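Long-range contacts in hypothetical protein Atu0741 (Agrobacterium tumefaciens str. C58, PDB 1ZHV), which is of unknown function but carries two regions related to ACT domains, small folds that in other proteins often bind regulatory ligands such as amino acids: residues A[22-27]-A[34-39]; A[15-20]-A[40-45]. One frame throughout, in Å; residues are numbered along the deposited sequence.

Both contacts lie in the N-terminal ACT-like region, on the same side of the chain's centre, with their own centres about 7 Å apart. Contact 2 pairs strands 13-18 and 43-48; contact 1 is nested in the chain loop that this pairing closes, where the connection after strand 13-18 meets side chains of strand 35-38. Strand 35-38 is in turn the sheet neighbour of strand 43-48, and Thr37 O lies 2.8 Å from Ser44 N. Arg38 ties the two together, its NH1 2.7 Å from Ala20 O of contact 2, while Pro25 CD packs 3.5 Å from Ile45 CD1.

Contact 1 (A[22-27]-A[34-39]); sequences EAIPAW and VSITRT
The loop that leaves strand 13-18 crosses the sheet before the chain returns as strand 35-38, and this contact is where its first part meets the side chains of that strand. Arg38 makes the polar half. Its CG is anti to the backbone N (chi1 -168°), and a bend at chi3 (-63°) turns the guanidinium toward the loop. There NH1 and NH2 grip a single acceptor end-on: NH1 to Glu22 O is 2.8 Å, and NH2 to Glu22 O is also 2.8 Å. The oxygen lies near the guanidinium plane and both donors lie in the carbonyl plane, but because two N-H groups converge on one atom each bond is bent, to about 140° at the hydrogen. NH1 also donates to Ala20 O, so one arginine holds two backbone carbonyls of a loop without regular secondary structure. A long side chain with several N-H groups suits that task.

ACT domains commonly pack helices on one face of their sheet; here an irregular loop lies along the face of strands 13-18 and 43-48 and meets strand 35-38 through Ile24 and the Arg38 bonds. The apolar half of its contact with the strand is a pair of isoleucines crossing obliquely. Ile24 CG2 meets Ile36 CD1 at 4.0 Å, and the ethyl tip Ile24 CD1 reaches Ile36 CG2 at 4.1 Å. Both residues set CG1 anti to the carbonyl carbon, leaving each methyl branch to meet the other's chain end; beta-branching thus gives two points of touch. Ile24 CG1 also lies 4.0 Å from Arg38 NH2, approaching the guanidinium obliquely. Further along the loop, Pro25 lays CG over one face of the Trp27 ring, toward its rim, while Trp27 itself packs on Ile45 and Cys47 of strand 43-48.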
ATOM      1  N   GLU A  22     -22.301  -4.349   5.826  1.00 13.33           N
ATOM      2  CA  GLU A  22     -21.798  -4.681   7.148  1.00 13.07           C
ATOM      3  C   GLU A  22     -21.195  -3.471   7.858  1.00 12.58           C
ATOM      4  O   GLU A  22     -20.617  -2.594   7.221  1.00 13.55           O
ATOM      5  CB  GLU A  22     -20.744  -5.780   7.016  1.00 17.81           C
ATOM      6  CG  GLU A  22     -20.349  -6.432   8.316  1.00 21.95           C
ATOM      7  CD  GLU A  22     -19.394  -7.591   8.102  1.00 19.14           C
ATOM      8  OE1 GLU A  22     -19.244  -8.041   6.940  1.00 20.37           O
ATOM      9  OE2 GLU A  22     -18.809  -8.054   9.099  1.00 22.99           O
ATOM     10  N   ALA A  23     -21.332  -3.423   9.178  1.00 12.21           N
ATOM     11  CA  ALA A  23     -20.763  -2.316   9.937  1.00 11.20           C
ATOM     12  C   ALA A  23     -19.247  -2.473   9.914  1.00 11.84           C
ATOM     13  O   ALA A  23     -18.734  -3.570   9.681  1.00 12.38           O
ATOM     14  CB  ALA A  23     -21.270  -2.344  11.375  1.00 13.75           C
ATOM     15  N   ILE A  24     -18.529  -1.379  10.132  1.00 11.79           N
ATOM     16  CA  ILE A  24     -17.075  -1.452  10.159  1.00 11.44           C
ATOM     17  C   ILE A  24     -16.722  -2.313  11.367  1.00 12.04           C
ATOM     18  O   ILE A  24     -17.138  -2.016  12.488  1.00 12.64           O
ATOM     19  CB  ILE A  24     -16.446  -0.051  10.318  1.00 10.72           C
ATOM     20  CG1 ILE A  24     -16.817   0.824   9.118  1.00 12.75           C
ATOM     21  CG2 ILE A  24     -14.927  -0.175  10.454  1.00  9.58           C
ATOM     22  CD1 ILE A  24     -16.280   2.251   9.190  1.00 12.61           C
ATOM     23  N   PRO A  25     -15.960  -3.398  11.155  1.00 13.14           N
ATOM     24  CA  PRO A  25     -15.577  -4.282  12.258  1.00 12.70           C
ATOM     25  C   PRO A  25     -14.638  -3.615  13.254  1.00 12.39           C
ATOM     26  O   PRO A  25     -13.899  -2.689  12.907  1.00 13.07           O
ATOM     27  CB  PRO A  25     -14.928  -5.463  11.540  1.00 13.55           C
ATOM     28  CG  PRO A  25     -14.281  -4.800  10.360  1.00 15.49           C
ATOM     29  CD  PRO A  25     -15.379  -3.869   9.884  1.00 12.39           C
ATOM     30  N   ALA A  26     -14.677  -4.098  14.492  1.00 13.26           N
ATOM     31  CA  ALA A  26     -13.848  -3.558  15.559  1.00 14.63           C
ATOM     32  C   ALA A  26     -12.363  -3.783  15.311  1.00 14.17           C
ATOM     33  O   ALA A  26     -11.528  -3.060  15.846  1.00 14.82           O
ATOM     34  CB  ALA A  26     -14.248  -4.182  16.890  1.00 16.79           C
ATOM     35  N   TRP A  27     -12.036  -4.785  14.502  1.00 12.38           N
ATOM     36  CA  TRP A  27     -10.640  -5.094  14.218  1.00 12.42           C
ATOM     37  C   TRP A  27     -10.028  -4.273  13.089  1.00 12.12           C
ATOM     38  O   TRP A  27      -8.822  -4.336  12.865  1.00 13.16           O
ATOM     39  CB  TRP A  27     -10.481  -6.583  13.883  1.00 11.25           C
ATOM     40  CG  TRP A  27     -11.357  -7.077  12.764  1.00 11.40           C
ATOM     41  CD1 TRP A  27     -12.525  -7.768  12.885  1.00 10.89           C
ATOM     42  CD2 TRP A  27     -11.125  -6.926  11.357  1.00 11.06           C
ATOM     43  NE1 TRP A  27     -13.038  -8.063  11.644  1.00 11.48           N
ATOM     44  CE2 TRP A  27     -12.198  -7.557  10.687  1.00 11.13           C
ATOM     45  CE3 TRP A  27     -10.114  -6.318  10.595  1.00 10.80           C
ATOM     46  CZ2 TRP A  27     -12.292  -7.601   9.290  1.00 11.60           C
ATOM     47  CZ3 TRP A  27     -10.208  -6.359   9.209  1.00 12.06           C
ATOM     48  CH2 TRP A  27     -11.291  -6.998   8.570  1.00 12.08           C
ATOM     49  N   VAL A  34      -4.297   1.875   7.631  1.00  6.60           N
ATOM     50  CA  VAL A  34      -5.669   1.377   7.591  1.00  7.91           C
ATOM     51  C   VAL A  34      -6.464   2.082   6.499  1.00  8.36           C
ATOM     52  O   VAL A  34      -6.484   3.308   6.436  1.00 10.40           O
ATOM     53  CB  VAL A  34      -6.390   1.625   8.932  1.00  8.04           C
ATOM     54  CG1 VAL A  34      -7.829   1.122   8.862  1.00 11.61           C
ATOM     55  CG2 VAL A  34      -5.633   0.946  10.056  1.00  8.19           C
ATOM     56  N   SER A  35      -7.111   1.311   5.632  1.00  7.27           N
ATOM     57  CA  SER A  35      -7.934   1.899   4.587  1.00  5.98           C
ATOM     58  C   SER A  35      -9.237   1.124   4.515  1.00  8.17           C
ATOM     59  O   SER A  35      -9.254  -0.041   4.125  1.00  7.54           O
ATOM     60  CB  SER A  35      -7.228   1.862   3.229  1.00  6.78           C
ATOM     61  OG  SER A  35      -7.972   2.609   2.278  1.00  7.53           O
ATOM     62  N   ILE A  36     -10.316   1.785   4.915  1.00  6.83           N
ATOM     63  CA  ILE A  36     -11.659   1.210   4.928  1.00  6.44           C
ATOM     64  C   ILE A  36     -12.471   1.892   3.829  1.00  6.22           C
ATOM     65  O   ILE A  36     -12.780   3.088   3.925  1.00  6.01           O
ATOM     66  CB  ILE A  36     -12.329   1.468   6.288  1.00  7.64           C
ATOM     67  CG1 ILE A  36     -11.472   0.872   7.410  1.00  8.18           C
ATOM     68  CG2 ILE A  36     -13.745   0.889   6.294  1.00  8.75           C
ATOM     69  CD1 ILE A  36     -11.734   1.486   8.781  1.00  7.66           C
ATOM     70  N   THR A  37     -12.821   1.145   2.787  1.00  5.92           N
ATOM     71  CA  THR A  37     -13.565   1.714   1.674  1.00  5.47           C
ATOM     72  C   THR A  37     -14.881   0.990   1.412  1.00  6.33           C
ATOM     73  O   THR A  37     -14.906  -0.225   1.203  1.00  7.84           O
ATOM     74  CB  THR A  37     -12.686   1.713   0.400  1.00  5.85           C
ATOM     75  OG1 THR A  37     -11.526   2.517   0.645  1.00  7.93           O
ATOM     76  CG2 THR A  37     -13.437   2.286  -0.798  1.00  7.50           C
ATOM     77  N   ARG A  38     -15.976   1.742   1.442  1.00  6.54           N
ATOM     78  CA  ARG A  38     -17.284   1.161   1.185  1.00  7.84           C
ATOM     79  C   ARG A  38     -17.802   1.663  -0.158  1.00 11.13           C
ATOM     80  O   ARG A  38     -17.767   2.863  -0.445  1.00 10.54           O
ATOM     81  CB  ARG A  38     -18.270   1.523   2.301  1.00  7.49           C
ATOM     82  CG  ARG A  38     -19.565   0.709   2.251  1.00  7.68           C
ATOM     83  CD  ARG A  38     -20.605   1.223   3.231  1.00  8.43           C
ATOM     84  NE  ARG A  38     -20.184   1.122   4.627  1.00  8.65           N
ATOM     85  CZ  ARG A  38     -20.152  -0.005   5.331  1.00  8.85           C
ATOM     86  NH1 ARG A  38     -20.516  -1.156   4.774  1.00  9.99           N
ATOM     87  NH2 ARG A  38     -19.765   0.020   6.600  1.00 10.09           N
ATOM     88  N   THR A  39     -18.257   0.725  -0.985  1.00 12.70           N
ATOM     89  CA  THR A  39     -18.794   1.045  -2.300  1.00 14.46           C
ATOM     90  C   THR A  39     -20.178   0.421  -2.391  1.00 17.55           C
ATOM     91  O   THR A  39     -20.667  -0.157  -1.421  1.00 16.90           O
ATOM     92  CB  THR A  39     -17.901   0.485  -3.438  1.00 14.36           C
ATOM     93  OG1 THR A  39     -18.049  -0.936  -3.516  1.00 15.67           O
ATOM     94  CG2 THR A  39     -16.436   0.817  -3.175  1.00 14.31           C
TER

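Contact 2 (A[15-20]-A[40-45]); sequences IARLSA and DDELSI
Backbone hydrogen bonds make strands 13-18 and 43-48 an antiparallel pair, their local axes 4.7 Å apart at closest approach. Ala16 and Ile45 form a hydrogen-bonded pair: Ala16 N gives a nearly straight bond to Ile45 O at 2.7 Å, and Ile45 N answers to Ala16 O. Leu18 and Leu43 form the next such pair, tight from Leu18 N to Leu43 O (2.8 Å) but looser in return, where Leu43 N reaches Leu18 O at 3.2 Å from well above the carbonyl plane. Between them, Arg17 and Ser44 are a non-hydrogen-bonded pair.

Apolar packing fills the face carrying Ala16, Leu18, Leu43 and Ile45. Leu18 and Leu43 run side by side, CB to CB 3.9 Å, while Leu18 CD2 meets Ile45 CD1 obliquely at 4.1 Å. The leucines' branched ends suit a buried apolar face; Ala16, with a single methyl, lies close to the strand opposite, its CB near Ile45 O.

Arg17 and Ser44 point to the opposite face. Arg17 is extended, CG anti to the backbone N (chi1 -169°), so that NH2 reaches beyond the strand pairing to Asp41 O at 2.8 Å. That oxygen lies exactly in the guanidinium plane, whereas NH2 stands above the carbonyl plane. The arginine stem crosses Glu42 at about a right angle, bringing NE to 3.6 Å from Glu42 CB; the carboxylate stays off the guanidinium plane and probably adds a favourable charge effect alone. Further on, Ala20 CB sits near Glu42 N, where a bare methyl fits against the turn.

Within the sheet, strand 13-18 lies between strands 43-48 and 57-67, bonded to the latter through Ile15 with Asp59 and Arg17 with Arg57, while strand 43-48 is flanked by strand 35-38 through Ser44 and Thr37.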
ATOM      1  N   ILE A  15      -5.774  -7.499   2.286  1.00  8.95           N
ATOM      2  CA  ILE A  15      -6.946  -6.787   1.784  1.00  9.58           C
ATOM      3  C   ILE A  15      -8.160  -7.664   2.073  1.00  9.19           C
ATOM      4  O   ILE A  15      -8.351  -8.700   1.429  1.00  9.98           O
ATOM      5  CB  ILE A  15      -6.885  -6.580   0.261  1.00 10.40           C
ATOM      6  CG1 ILE A  15      -5.484  -6.131  -0.166  1.00 15.37           C
ATOM      7  CG2 ILE A  15      -7.935  -5.564  -0.153  1.00 13.47           C
ATOM      8  CD1 ILE A  15      -5.040  -4.834   0.416  1.00 18.63           C
ATOM      9  N   ALA A  16      -8.970  -7.257   3.040  1.00  7.84           N
ATOM     10  CA  ALA A  16     -10.146  -8.039   3.384  1.00  9.73           C
ATOM     11  C   ALA A  16     -11.393  -7.596   2.646  1.00 10.62           C
ATOM     12  O   ALA A  16     -11.548  -6.424   2.310  1.00  9.39           O
ATOM     13  CB  ALA A  16     -10.391  -7.987   4.886  1.00 10.44           C
ATOM     14  N   ARG A  17     -12.284  -8.542   2.365  1.00 10.28           N
ATOM     15  CA  ARG A  17     -13.525  -8.177   1.707  1.00 11.77           C
ATOM     16  C   ARG A  17     -14.704  -8.572   2.584  1.00 11.62           C
ATOM     17  O   ARG A  17     -14.875  -9.743   2.922  1.00 12.33           O
ATOM     18  CB  ARG A  17     -13.683  -8.816   0.325  1.00 14.25           C
ATOM     19  CG  ARG A  17     -14.860  -8.167  -0.400  1.00 20.28           C
ATOM     20  CD  ARG A  17     -15.427  -8.883  -1.604  1.00 24.25           C
ATOM     21  NE  ARG A  17     -16.612  -8.146  -2.050  1.00 28.16           N
ATOM     22  CZ  ARG A  17     -17.360  -8.460  -3.104  1.00 30.76           C
ATOM     23  NH1 ARG A  17     -17.060  -9.514  -3.851  1.00 32.32           N
ATOM     24  NH2 ARG A  17     -18.411  -7.710  -3.414  1.00 32.03           N
ATOM     25  N   LEU A  18     -15.506  -7.575   2.948  1.00 10.41           N
ATOM     26  CA  LEU A  18     -16.688  -7.767   3.787  1.00 13.60           C
ATOM     27  C   LEU A  18     -17.935  -7.389   3.008  1.00 13.35           C
ATOM     28  O   LEU A  18     -17.836  -6.840   1.911  1.00 15.89           O
ATOM     29  CB  LEU A  18     -16.616  -6.883   5.035  1.00 12.67           C
ATOM     30  CG  LEU A  18     -15.718  -7.382   6.165  1.00 15.19           C
ATOM     31  CD1 LEU A  18     -14.300  -7.298   5.662  1.00 16.77           C
ATOM     32  CD2 LEU A  18     -15.882  -6.565   7.458  1.00 15.31           C
ATOM     33  N   SER A  19     -19.099  -7.670   3.593  1.00 14.00           N
ATOM     34  CA  SER A  19     -20.387  -7.357   2.981  1.00 15.81           C
ATOM     35  C   SER A  19     -20.572  -5.849   2.816  1.00 14.25           C
ATOM     36  O   SER A  19     -20.254  -5.065   3.714  1.00 12.90           O
ATOM     37  CB  SER A  19     -21.530  -7.928   3.839  1.00 18.04           C
ATOM     38  OG  SER A  19     -22.801  -7.615   3.290  1.00 26.13           O
ATOM     39  N   ALA A  20     -21.109  -5.449   1.670  1.00 14.13           N
ATOM     40  CA  ALA A  20     -21.339  -4.041   1.377  1.00 14.43           C
ATOM     41  C   ALA A  20     -22.113  -3.285   2.457  1.00 14.63           C
ATOM     42  O   ALA A  20     -21.917  -2.084   2.629  1.00 16.37           O
ATOM     43  CB  ALA A  20     -22.056  -3.901   0.037  1.00 16.26           C
ATOM     44  N   ASP A  40     -20.803   0.524  -3.555  1.00 21.55           N
ATOM     45  CA  ASP A  40     -22.139  -0.026  -3.730  1.00 24.37           C
ATOM     46  C   ASP A  40     -22.129  -1.550  -3.798  1.00 24.55           C
ATOM     47  O   ASP A  40     -23.188  -2.181  -3.812  1.00 26.49           O
ATOM     48  CB  ASP A  40     -22.775   0.559  -4.996  1.00 27.89           C
ATOM     49  CG  ASP A  40     -22.109   0.069  -6.268  1.00 32.15           C
ATOM     50  OD1 ASP A  40     -20.896  -0.231  -6.234  1.00 35.66           O
ATOM     51  OD2 ASP A  40     -22.802  -0.003  -7.307  1.00 35.21           O
ATOM     52  N   ASP A  41     -20.939  -2.141  -3.819  1.00 23.09           N
ATOM     53  CA  ASP A  41     -20.820  -3.593  -3.905  1.00 22.29           C
ATOM     54  C   ASP A  41     -19.940  -4.261  -2.859  1.00 19.64           C
ATOM     55  O   ASP A  41     -19.970  -5.481  -2.733  1.00 17.60           O
ATOM     56  CB  ASP A  41     -20.287  -4.003  -5.283  1.00 27.07           C
ATOM     57  CG  ASP A  41     -21.251  -3.685  -6.408  1.00 30.04           C
ATOM     58  OD1 ASP A  41     -22.431  -3.388  -6.125  1.00 32.89           O
ATOM     59  OD2 ASP A  41     -20.826  -3.743  -7.582  1.00 32.53           O
ATOM     60  N   GLU A  42     -19.156  -3.487  -2.111  1.00 16.89           N
ATOM     61  CA  GLU A  42     -18.258  -4.097  -1.131  1.00 14.31           C
ATOM     62  C   GLU A  42     -17.841  -3.171   0.005  1.00 12.06           C
ATOM     63  O   GLU A  42     -18.039  -1.953  -0.047  1.00 10.37           O
ATOM     64  CB  GLU A  42     -16.966  -4.561  -1.835  1.00 15.82           C
ATOM     65  CG  GLU A  42     -15.931  -3.420  -1.975  1.00 14.13           C
ATOM     66  CD  GLU A  42     -14.760  -3.717  -2.910  1.00 12.12           C
ATOM     67  OE1 GLU A  42     -13.978  -4.661  -2.646  1.00 10.68           O
ATOM     68  OE2 GLU A  42     -14.618  -2.981  -3.910  1.00 11.90           O
ATOM     69  N   LEU A  43     -17.264  -3.782   1.036  1.00 11.10           N
ATOM     70  CA  LEU A  43     -16.679  -3.065   2.163  1.00 10.74           C
ATOM     71  C   LEU A  43     -15.282  -3.680   2.165  1.00 10.28           C
ATOM     72  O   LEU A  43     -15.087  -4.833   2.561  1.00 13.32           O
ATOM     73  CB  LEU A  43     -17.387  -3.353   3.486  1.00 11.08           C
ATOM     74  CG  LEU A  43     -16.649  -2.727   4.679  1.00 11.13           C
ATOM     75  CD1 LEU A  43     -16.574  -1.219   4.513  1.00 11.25           C
ATOM     76  CD2 LEU A  43     -17.350  -3.077   5.978  1.00 13.11           C
ATOM     77  N   SER A  44     -14.318  -2.908   1.678  1.00  8.58           N
ATOM     78  CA  SER A  44     -12.937  -3.355   1.562  1.00  7.79           C
ATOM     79  C   SER A  44     -12.101  -2.792   2.699  1.00  9.61           C
ATOM     80  O   SER A  44     -12.212  -1.618   3.019  1.00  8.88           O
ATOM     81  CB  SER A  44     -12.385  -2.888   0.210  1.00  8.39           C
ATOM     82  OG  SER A  44     -11.036  -3.266   0.029  1.00  8.47           O
ATOM     83  N   ILE A  45     -11.267  -3.628   3.307  1.00  7.16           N
ATOM     84  CA  ILE A  45     -10.429  -3.175   4.411  1.00  7.57           C
ATOM     85  C   ILE A  45      -8.974  -3.601   4.285  1.00  6.98           C
ATOM     86  O   ILE A  45      -8.666  -4.789   4.213  1.00  6.98           O
ATOM     87  CB  ILE A  45     -10.968  -3.690   5.770  1.00  7.69           C
ATOM     88  CG1 ILE A  45     -12.374  -3.129   6.010  1.00 10.37           C
ATOM     89  CG2 ILE A  45     -10.006  -3.308   6.898  1.00  9.83           C
ATOM     90  CD1 ILE A  45     -13.055  -3.663   7.254  1.00 14.03           C
TER
HETATM   91  O   HOH W   1     -21.237  -7.623  -0.406  1.00 21.47           O